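Side-chain contact in transcriptional regulator (Enterococcus faecalis, PDB 3QFI), which belongs to the LytR-CpsA-Psr family of bacterial proteins, associated with the cell envelope: residues A[251-256]-A[273-278]. Residues are numbered along the deposited sequence; the frame is centred on the assembly and turned at random.
Sequences SLYKTQ and EKDLAF
Asp275 reaches from helix 269-280 to Leu252, Tyr253 and Gln256, three residues on one side of helix 249-262, and the carboxylate of the buried Asp275 makes the closest contacts between the two segments. With chi1 at -52°, the aspartate CG stands beside its own backbone N and anti to the carbonyl carbon, which carries both oxygens forward to the other helix. Leu252 meets this group from an oblique direction with one methyl: CD1 lies 3.6 Å from Asp275 OD1 and 3.9 Å from Asp275 CB, so the leucine covers the carboxylate along one flank and the aliphatic root of the aspartate as well. On Tyr253 it is the base of the side chain that touches, CB being 3.6 Å from Asp275 OD2, while the ring passes obliquely by the same oxygen. The two helices form an antiparallel helical hairpin near the C-terminal end of the chain, their segments running at 147° with axes 9.5 Å apart, and Tyr253 and Asp275 are the nearest pair of CA atoms at 6.9 Å. Beyond the carboxylate the phenol carries on along the hairpin, touches Ala269 and Arg272, and ends in a hydrogen bond from its hydroxyl group to Glu267 in the connection between the helices. The side chains of Gln256, one turn on from Leu252, and Asp275 approach each other from opposite directions, the glutamine chain extended beyond CG. Its amide end lies against the carboxylate, the two planes 54° apart. The same glutamine side chain also touches Glu271 and, in a loop, Asp100.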
loop_
_atom_site.group_PDB
_atom_site.type_symbol
_atom_site.label_atom_id
_atom_site.label_comp_id
_atom_site.label_asym_id
_atom_site.label_seq_id
_atom_site.Cartn_x
_atom_site.Cartn_y
_atom_site.Cartn_z
ATOM N N SER A 251 -8.813 1.086 -17.226
ATOM C CA SER A 251 -9.108 1.198 -15.798
ATOM C C SER A 251 -7.861 1.769 -15.110
ATOM O O SER A 251 -7.972 2.481 -14.107
ATOM C CB SER A 251 -9.433 -0.162 -15.178
ATOM O OG SER A 251 -9.328 -0.094 -13.767
ATOM N N LEU A 252 -6.686 1.458 -15.673
ATOM C CA LEU A 252 -5.389 1.926 -15.169
ATOM C C LEU A 252 -5.278 3.442 -15.302
ATOM O O LEU A 252 -4.870 4.130 -14.367
ATOM C CB LEU A 252 -4.224 1.299 -15.957
ATOM C CG LEU A 252 -2.858 1.108 -15.256
ATOM C CD1 LEU A 252 -1.724 1.024 -16.275
ATOM C CD2 LEU A 252 -2.593 2.253 -14.296
ATOM N N TYR A 253 -5.616 3.958 -16.481
ATOM C CA TYR A 253 -5.534 5.394 -16.707
ATOM C C TYR A 253 -6.419 6.138 -15.736
ATOM O O TYR A 253 -5.998 7.119 -15.136
ATOM C CB TYR A 253 -5.933 5.765 -18.144
ATOM C CG TYR A 253 -5.780 7.253 -18.449
ATOM C CD1 TYR A 253 -4.597 7.930 -18.143
ATOM C CD2 TYR A 253 -6.819 7.985 -19.021
ATOM C CE1 TYR A 253 -4.452 9.285 -18.389
ATOM C CE2 TYR A 253 -6.679 9.354 -19.279
ATOM C CZ TYR A 253 -5.490 9.994 -18.954
ATOM O OH TYR A 253 -5.346 11.346 -19.176
ATOM N N LYS A 254 -7.648 5.668 -15.579
ATOM C CA LYS A 254 -8.585 6.314 -14.670
ATOM C C LYS A 254 -7.971 6.364 -13.261
ATOM O O LYS A 254 -7.987 7.400 -12.599
ATOM C CB LYS A 254 -9.915 5.549 -14.670
ATOM C CG LYS A 254 -10.942 6.088 -13.690
ATOM C CD LYS A 254 -12.126 5.156 -13.564
ATOM C CE LYS A 254 -12.976 5.572 -12.388
ATOM N NZ LYS A 254 -12.184 5.560 -11.116
ATOM N N THR A 255 -7.420 5.246 -12.811
ATOM C CA THR A 255 -6.788 5.195 -11.501
ATOM C C THR A 255 -5.647 6.203 -11.393
ATOM O O THR A 255 -5.512 6.891 -10.386
ATOM C CB THR A 255 -6.196 3.830 -11.237
ATOM O OG1 THR A 255 -7.216 2.837 -11.371
ATOM C CG2 THR A 255 -5.592 3.774 -9.837
ATOM N N GLN A 256 -4.819 6.260 -12.430
ATOM C CA GLN A 256 -3.685 7.180 -12.477
ATOM C C GLN A 256 -4.119 8.621 -12.407
ATOM O O GLN A 256 -3.550 9.423 -11.676
ATOM C CB GLN A 256 -2.886 6.994 -13.767
ATOM C CG GLN A 256 -1.967 5.799 -13.762
ATOM C CD GLN A 256 -1.509 5.440 -15.140
ATOM O OE1 GLN A 256 -0.604 4.632 -15.315
ATOM N NE2 GLN A 256 -2.140 6.036 -16.141
ATOM N N GLU A 273 -1.843 6.477 -23.654
ATOM C CA GLU A 273 -1.309 5.761 -24.804
ATOM C C GLU A 273 -0.282 4.722 -24.333
ATOM O O GLU A 273 -0.160 3.641 -24.914
ATOM C CB GLU A 273 -0.666 6.738 -25.788
ATOM C CG GLU A 273 -1.325 8.107 -25.803
ATOM C CD GLU A 273 -2.784 8.065 -26.215
ATOM O OE1 GLU A 273 -3.236 6.995 -26.681
ATOM O OE2 GLU A 273 -3.478 9.103 -26.087
ATOM N N LYS A 274 0.458 5.044 -23.278
ATOM C CA LYS A 274 1.442 4.103 -22.753
ATOM C C LYS A 274 0.743 2.898 -22.112
ATOM O O LYS A 274 1.100 1.767 -22.389
ATOM C CB LYS A 274 2.346 4.819 -21.752
ATOM C CG LYS A 274 3.246 3.919 -20.949
ATOM C CD LYS A 274 4.188 4.764 -20.108
ATOM C CE LYS A 274 4.947 3.923 -19.083
ATOM N NZ LYS A 274 4.095 3.529 -17.919
ATOM N N ASP A 275 -0.265 3.131 -21.273
ATOM C CA ASP A 275 -0.980 2.026 -20.637
ATOM C C ASP A 275 -1.539 1.032 -21.647
ATOM O O ASP A 275 -1.491 -0.178 -21.437
ATOM C CB ASP A 275 -2.143 2.541 -19.805
ATOM C CG ASP A 275 -1.730 3.601 -18.845
ATOM O OD1 ASP A 275 -0.536 3.610 -18.459
ATOM O OD2 ASP A 275 -2.602 4.423 -18.469
ATOM N N LEU A 276 -2.094 1.561 -22.728
ATOM C CA LEU A 276 -2.683 0.751 -23.784
ATOM C C LEU A 276 -1.605 -0.055 -24.516
ATOM O O LEU A 276 -1.768 -1.257 -24.739
ATOM C CB LEU A 276 -3.444 1.668 -24.753
ATOM C CG LEU A 276 -4.089 1.070 -26.006
ATOM C CD1 LEU A 276 -5.137 0.041 -25.617
ATOM C CD2 LEU A 276 -4.734 2.187 -26.826
ATOM N N ALA A 277 -0.498 0.595 -24.864
ATOM C CA ALA A 277 0.594 -0.083 -25.560
ATOM C C ALA A 277 1.081 -1.273 -24.757
ATOM O O ALA A 277 1.268 -2.364 -25.294
ATOM C CB ALA A 277 1.742 0.877 -25.803
ATOM N N PHE A 278 1.277 -1.058 -23.463
ATOM C CA PHE A 278 1.746 -2.118 -22.588
ATOM C C PHE A 278 0.764 -3.279 -22.585
ATOM O O PHE A 278 1.160 -4.440 -22.714
ATOM C CB PHE A 278 1.911 -1.613 -21.152
ATOM C CG PHE A 278 2.661 -2.563 -20.267
ATOM C CD1 PHE A 278 4.060 -2.565 -20.258
ATOM C CD2 PHE A 278 1.984 -3.505 -19.502
ATOM C CE1 PHE A 278 4.769 -3.485 -19.506
ATOM C CE2 PHE A 278 2.686 -4.437 -18.742
ATOM C CZ PHE A 278 4.081 -4.428 -18.746
#